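Local coordinates for protein type II restriction enzyme NgoMIV (Neisseria gonorrhoeae, PDB 1FIU) that cleaves double-stranded DNA at the sequence 5'-GCCGGC-3' after the first G, as a magnesium-dependent homotetrameric type II restriction endonuclease, at residues I[17-31]-I[45-59]. Residues are numbered along the deposited sequence; the frame is centred on the assembly and turned at random.
Sequences LDGNILATNNRGVVS and KGIADLLHSETVSER. With nucleotides of chain D.
Thr24 and Val56 form a single beta bridge between two loops: Thr24 N donates to Thr55 O, and Ser57 N returns a shorter bond to Thr24 O (2.8 Å). Val56 CA adds a CA-H...O contact to Thr24 O, and Asn25 CA another to Ser57 O. Just beyond, the type I turn from Asn25 to Gly28 is pinned by Asn25 OD1, which accepts from Arg27 N, making an Asx turn, and from Val29 N, the two donors on opposite faces of its amide plane. The ammonium group of Lys45 closes on this turn, NZ giving a hydrogen bond to Gly28 O (2.7 Å); a bend at chi2 (92°) carries the chain past Val30 CG2. Val30 CG1 rests on Ala48 CB, and Leu22 CD2 meets Leu51 CD2 (3.6 Å), the two leucines crossing at about a right angle. Four waters bridge the seam, one linking Thr24 OG1, Ser53 OG and Thr55 O. Arg59 is extended from CG to NE, and its NE (2.9 Å) and NH2 both grip OP1 of DG3 of chain D at the guanidinium edge, while Ser31 O lies over one face; NH2 also bonds Ala33 O, which helps fix the group against the DNA backbone. The contact joins the loops that follow helices 4-18 and 38-50, each helix ending in a Schellman motif, at Asn20 and at His52, with Leu51 also touching helix 246-256.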
loop_
_atom_site.group_PDB
_atom_site.type_symbol
_atom_site.label_atom_id
_atom_site.label_comp_id
_atom_site.label_asym_id
_atom_site.label_seq_id
_atom_site.Cartn_x
_atom_site.Cartn_y
_atom_site.Cartn_z
ATOM N N LEU I 17 2.518 39.268 -3.399
ATOM C CA LEU I 17 2.407 40.421 -4.294
ATOM C C LEU I 17 3.690 41.247 -4.292
ATOM O O LEU I 17 4.246 41.555 -5.349
ATOM C CB LEU I 17 1.230 41.324 -3.883
ATOM C CG LEU I 17 -0.154 40.695 -3.950
ATOM C CD1 LEU I 17 -1.209 41.737 -3.547
ATOM C CD2 LEU I 17 -0.408 40.193 -5.359
ATOM N N ASP I 18 4.172 41.595 -3.103
ATOM C CA ASP I 18 5.373 42.419 -3.006
ATOM C C ASP I 18 6.599 41.793 -3.669
ATOM O O ASP I 18 7.453 42.504 -4.194
ATOM C CB ASP I 18 5.678 42.758 -1.533
ATOM C CG ASP I 18 4.651 43.707 -0.905
ATOM O OD1 ASP I 18 3.715 44.186 -1.588
ATOM O OD2 ASP I 18 4.786 43.983 0.307
ATOM N N GLY I 19 6.697 40.467 -3.659
ATOM C CA GLY I 19 7.836 39.818 -4.277
ATOM C C GLY I 19 7.626 39.559 -5.761
ATOM O O GLY I 19 8.477 38.975 -6.432
ATOM N N ASN I 20 6.482 40.009 -6.274
ATOM C CA ASN I 20 6.122 39.803 -7.681
ATOM C C ASN I 20 5.973 38.312 -8.019
ATOM O O ASN I 20 6.117 37.920 -9.183
ATOM C CB ASN I 20 7.162 40.456 -8.608
ATOM C CG ASN I 20 7.124 41.972 -8.552
ATOM O OD1 ASN I 20 7.957 42.647 -9.154
ATOM N ND2 ASN I 20 6.161 42.513 -7.829
ATOM N N ILE I 21 5.708 37.489 -6.999
ATOM C CA ILE I 21 5.523 36.049 -7.207
ATOM C C ILE I 21 4.190 35.926 -7.933
ATOM O O ILE I 21 4.071 35.198 -8.921
ATOM C CB ILE I 21 5.453 35.278 -5.875
ATOM C CG1 ILE I 21 6.711 35.576 -5.022
ATOM C CG2 ILE I 21 5.282 33.790 -6.163
ATOM C CD1 ILE I 21 8.009 35.544 -5.795
ATOM N N LEU I 22 3.196 36.644 -7.411
ATOM C CA LEU I 22 1.867 36.722 -8.021
ATOM C C LEU I 22 1.785 38.121 -8.652
ATOM O O LEU I 22 1.810 39.129 -7.940
ATOM C CB LEU I 22 0.745 36.593 -6.984
ATOM C CG LEU I 22 -0.664 36.682 -7.610
ATOM C CD1 LEU I 22 -0.905 35.479 -8.543
ATOM C CD2 LEU I 22 -1.720 36.707 -6.527
ATOM N N ALA I 23 1.702 38.181 -9.977
ATOM C CA ALA I 23 1.619 39.480 -10.666
ATOM C C ALA I 23 1.052 39.232 -12.053
ATOM O O ALA I 23 0.666 38.105 -12.374
ATOM C CB ALA I 23 2.992 40.116 -10.760
ATOM N N THR I 24 0.995 40.279 -12.870
ATOM C CA THR I 24 0.436 40.163 -14.220
ATOM C C THR I 24 1.492 40.633 -15.207
ATOM O O THR I 24 2.161 41.633 -14.943
ATOM C CB THR I 24 -0.822 41.065 -14.359
ATOM O OG1 THR I 24 -1.787 40.717 -13.354
ATOM C CG2 THR I 24 -1.447 40.919 -15.721
ATOM N N ASN I 25 1.683 39.920 -16.324
ATOM C CA ASN I 25 2.687 40.403 -17.273
ATOM C C ASN I 25 2.063 41.397 -18.253
ATOM O O ASN I 25 0.862 41.688 -18.173
ATOM C CB ASN I 25 3.409 39.259 -18.018
ATOM C CG ASN I 25 2.529 38.503 -19.003
ATOM O OD1 ASN I 25 1.427 38.914 -19.342
ATOM N ND2 ASN I 25 3.047 37.383 -19.485
ATOM N N ASN I 26 2.865 41.921 -19.172
ATOM C CA ASN I 26 2.342 42.915 -20.109
ATOM C C ASN I 26 1.402 42.395 -21.207
ATOM O O ASN I 26 1.003 43.167 -22.096
ATOM C CB ASN I 26 3.492 43.735 -20.715
ATOM C CG ASN I 26 4.424 42.919 -21.573
ATOM O OD1 ASN I 26 4.117 41.800 -21.975
ATOM N ND2 ASN I 26 5.588 43.496 -21.878
ATOM N N ARG I 27 1.062 41.105 -21.158
ATOM C CA ARG I 27 0.119 40.511 -22.112
ATOM C C ARG I 27 -1.145 40.104 -21.340
ATOM O O ARG I 27 -2.026 39.415 -21.855
ATOM C CB ARG I 27 0.730 39.298 -22.815
ATOM C CG ARG I 27 1.880 39.671 -23.705
ATOM C CD ARG I 27 2.449 38.477 -24.464
ATOM N NE ARG I 27 3.690 38.887 -25.113
ATOM C CZ ARG I 27 3.762 39.516 -26.284
ATOM N NH1 ARG I 27 2.654 39.800 -26.972
ATOM N NH2 ARG I 27 4.940 39.915 -26.741
ATOM N N GLY I 28 -1.212 40.534 -20.086
ATOM C CA GLY I 28 -2.377 40.268 -19.269
ATOM C C GLY I 28 -2.466 38.917 -18.575
ATOM O O GLY I 28 -3.485 38.617 -17.951
ATOM N N VAL I 29 -1.412 38.111 -18.663
ATOM C CA VAL I 29 -1.423 36.782 -18.034
ATOM C C VAL I 29 -0.944 36.830 -16.582
ATOM O O VAL I 29 0.161 37.313 -16.308
ATOM C CB VAL I 29 -0.489 35.796 -18.769
ATOM C CG1 VAL I 29 -0.677 34.392 -18.186
ATOM C CG2 VAL I 29 -0.774 35.795 -20.287
ATOM N N VAL I 30 -1.768 36.337 -15.660
ATOM C CA VAL I 30 -1.390 36.318 -14.246
ATOM C C VAL I 30 -0.399 35.166 -14.059
ATOM O O VAL I 30 -0.526 34.112 -14.688
ATOM C CB VAL I 30 -2.642 36.204 -13.364
ATOM C CG1 VAL I 30 -2.262 36.050 -11.886
ATOM C CG2 VAL I 30 -3.460 37.483 -13.551
ATOM N N SER I 31 0.599 35.383 -13.205
ATOM C CA SER I 31 1.696 34.442 -13.027
ATOM C C SER I 31 1.445 33.029 -12.523
ATOM O O SER I 31 2.368 32.213 -12.538
ATOM C CB SER I 31 2.793 35.082 -12.181
ATOM O OG SER I 31 2.279 35.391 -10.913
ATOM N N LYS I 45 -6.927 35.580 -13.125
ATOM C CA LYS I 45 -7.098 37.026 -13.192
ATOM C C LYS I 45 -8.109 37.485 -12.147
ATOM O O LYS I 45 -7.893 38.494 -11.462
ATOM C CB LYS I 45 -7.604 37.412 -14.574
ATOM C CG LYS I 45 -7.535 38.887 -14.855
ATOM C CD LYS I 45 -6.223 39.203 -15.526
ATOM C CE LYS I 45 -6.318 40.486 -16.327
ATOM N NZ LYS I 45 -5.106 40.659 -17.157
ATOM N N GLY I 46 -9.221 36.755 -12.052
ATOM C CA GLY I 46 -10.237 37.095 -11.072
ATOM C C GLY I 46 -9.674 37.021 -9.654
ATOM O O GLY I 46 -9.924 37.896 -8.813
ATOM N N ILE I 47 -8.907 35.972 -9.376
ATOM C CA ILE I 47 -8.339 35.832 -8.041
ATOM C C ILE I 47 -7.372 36.977 -7.728
ATOM O O ILE I 47 -7.445 37.587 -6.654
ATOM C CB ILE I 47 -7.599 34.475 -7.894
ATOM C CG1 ILE I 47 -8.612 33.334 -7.859
ATOM C CG2 ILE I 47 -6.760 34.475 -6.622
ATOM C CD1 ILE I 47 -7.957 31.936 -7.799
ATOM N N ALA I 48 -6.487 37.287 -8.676
ATOM C CA ALA I 48 -5.519 38.361 -8.469
ATOM C C ALA I 48 -6.250 39.688 -8.244
ATOM O O ALA I 48 -5.818 40.514 -7.442
ATOM C CB ALA I 48 -4.579 38.460 -9.660
ATOM N N ASP I 49 -7.369 39.901 -8.934
ATOM C CA ASP I 49 -8.117 41.150 -8.730
ATOM C C ASP I 49 -8.660 41.190 -7.298
ATOM O O ASP I 49 -8.588 42.209 -6.613
ATOM C CB ASP I 49 -9.287 41.267 -9.718
ATOM C CG ASP I 49 -10.048 42.584 -9.563
ATOM O OD1 ASP I 49 -9.458 43.651 -9.855
ATOM O OD2 ASP I 49 -11.227 42.557 -9.132
ATOM N N LEU I 50 -9.196 40.065 -6.844
ATOM C CA LEU I 50 -9.729 39.988 -5.501
ATOM C C LEU I 50 -8.633 40.137 -4.448
ATOM O O LEU I 50 -8.915 40.452 -3.289
ATOM C CB LEU I 50 -10.476 38.671 -5.321
ATOM C CG LEU I 50 -11.819 38.659 -6.060
ATOM C CD1 LEU I 50 -12.461 37.294 -5.871
ATOM C CD2 LEU I 50 -12.729 39.776 -5.530
ATOM N N LEU I 51 -7.385 39.929 -4.861
ATOM C CA LEU I 51 -6.240 40.060 -3.960
ATOM C C LEU I 51 -5.601 41.444 -4.086
ATOM O O LEU I 51 -4.599 41.745 -3.431
ATOM C CB LEU I 51 -5.214 38.974 -4.281
ATOM C CG LEU I 51 -5.317 37.686 -3.452
ATOM C CD1 LEU I 51 -6.683 37.051 -3.584
ATOM C CD2 LEU I 51 -4.239 36.723 -3.904
ATOM N N HIS I 52 -6.200 42.272 -4.939
ATOM C CA HIS I 52 -5.738 43.632 -5.203
ATOM C C HIS I 52 -4.352 43.711 -5.838
ATOM O O HIS I 52 -3.577 44.640 -5.571
ATOM C CB HIS I 52 -5.774 44.464 -3.918
ATOM C CG HIS I 52 -7.093 44.420 -3.215
ATOM N ND1 HIS I 52 -8.257 44.897 -3.783
ATOM C CD2 HIS I 52 -7.437 43.947 -1.993
ATOM C CE1 HIS I 52 -9.259 44.720 -2.941
ATOM N NE2 HIS I 52 -8.791 44.144 -1.847
ATOM N N SER I 53 -4.031 42.737 -6.686
ATOM C CA SER I 53 -2.746 42.731 -7.368
ATOM C C SER I 53 -2.787 43.845 -8.404
ATOM O O SER I 53 -3.765 43.957 -9.146
ATOM C CB SER I 53 -2.515 41.405 -8.090
ATOM O OG SER I 53 -1.266 41.400 -8.766
ATOM N N GLU I 54 -1.731 44.646 -8.472
ATOM C CA GLU I 54 -1.703 45.751 -9.442
ATOM C C GLU I 54 -0.419 45.784 -10.258
ATOM O O GLU I 54 -0.354 46.375 -11.339
ATOM C CB GLU I 54 -1.886 47.095 -8.711
ATOM C CG GLU I 54 -3.261 47.263 -8.084
ATOM C CD GLU I 54 -3.442 48.592 -7.354
ATOM O OE1 GLU I 54 -2.547 49.465 -7.441
ATOM O OE2 GLU I 54 -4.497 48.755 -6.695
ATOM N N THR I 55 0.604 45.126 -9.744
ATOM C CA THR I 55 1.899 45.121 -10.396
ATOM C C THR I 55 1.956 44.399 -11.741
ATOM O O THR I 55 1.364 43.327 -11.922
ATOM C CB THR I 55 2.952 44.503 -9.475
ATOM O OG1 THR I 55 3.025 45.272 -8.268
ATOM C CG2 THR I 55 4.319 44.473 -10.159
ATOM N N VAL I 56 2.646 45.021 -12.688
ATOM C CA VAL I 56 2.837 44.415 -13.993
ATOM C C VAL I 56 4.308 44.085 -14.057
ATOM O O VAL I 56 5.163 44.964 -13.889
ATOM C CB VAL I 56 2.503 45.363 -15.173
ATOM C CG1 VAL I 56 2.951 44.698 -16.496
ATOM C CG2 VAL I 56 0.997 45.642 -15.211
ATOM N N SER I 57 4.617 42.817 -14.273
ATOM C CA SER I 57 6.003 42.399 -14.378
ATOM C C SER I 57 6.057 41.058 -15.096
ATOM O O SER I 57 5.050 40.344 -15.183
ATOM C CB SER I 57 6.634 42.280 -12.989
ATOM O OG SER I 57 6.005 41.251 -12.252
ATOM N N GLU I 58 7.226 40.731 -15.635
ATOM C CA GLU I 58 7.393 39.471 -16.333
ATOM C C GLU I 58 7.287 38.327 -15.337
ATOM O O GLU I 58 7.659 38.471 -14.166
ATOM C CB GLU I 58 8.751 39.417 -17.043
ATOM C CG GLU I 58 8.773 40.166 -18.380
ATOM C CD GLU I 58 7.873 39.524 -19.443
ATOM O OE1 GLU I 58 8.214 38.425 -19.935
ATOM O OE2 GLU I 58 6.824 40.113 -19.785
ATOM N N ARG I 59 6.730 37.215 -15.806
ATOM C CA ARG I 59 6.564 36.005 -15.007
ATOM C C ARG I 59 7.954 35.587 -14.502
ATOM O O ARG I 59 8.918 35.537 -15.262
ATOM C CB ARG I 59 5.972 34.896 -15.889
ATOM C CG ARG I 59 5.406 33.712 -15.153
ATOM C CD ARG I 59 5.021 32.633 -16.167
ATOM N NE ARG I 59 4.203 31.601 -15.557
ATOM C CZ ARG I 59 2.890 31.485 -15.719
ATOM N NH1 ARG I 59 2.218 32.340 -16.490
ATOM N NH2 ARG I 59 2.246 30.511 -15.091
ATOM P P DG D 3 4.790 27.935 -13.678
ATOM O OP1 DG D 3 4.717 29.407 -13.770
ATOM O OP2 DG D 3 3.533 27.133 -13.806
ATOM O "O5'" DG D 3 5.783 27.373 -14.778
ATOM C "C5'" DG D 3 6.901 28.122 -15.238
ATOM C "C4'" DG D 3 6.884 28.186 -16.749
ATOM O "O4'" DG D 3 7.107 26.873 -17.307
ATOM C "C3'" DG D 3 5.568 28.671 -17.347
ATOM O "O3'" DG D 3 5.869 29.498 -18.473
ATOM C "C2'" DG D 3 4.822 27.388 -17.683
ATOM C "C1'" DG D 3 5.928 26.370 -17.929
ATOM N N9 DG D 3 5.642 25.064 -17.337
ATOM C C8 DG D 3 4.888 24.809 -16.215
ATOM N N7 DG D 3 4.796 23.532 -15.933
ATOM C C5 DG D 3 5.548 22.909 -16.921
ATOM C C6 DG D 3 5.832 21.533 -17.135
ATOM O O6 DG D 3 5.493 20.565 -16.452
ATOM N N1 DG D 3 6.610 21.339 -18.275
ATOM C C2 DG D 3 7.091 22.358 -19.089
ATOM N N2 DG D 3 7.836 21.987 -20.144
ATOM N N3 DG D 3 6.855 23.638 -18.879
ATOM C C4 DG D 3 6.073 23.843 -17.798
HETATM O O HOH W 1 4.679 44.247 -6.502
HETATM O O HOH W 2 5.810 37.963 -12.031
HETATM O O HOH W 3 -1.194 42.408 -11.334
HETATM O O HOH W 4 5.900 37.112 -18.629
#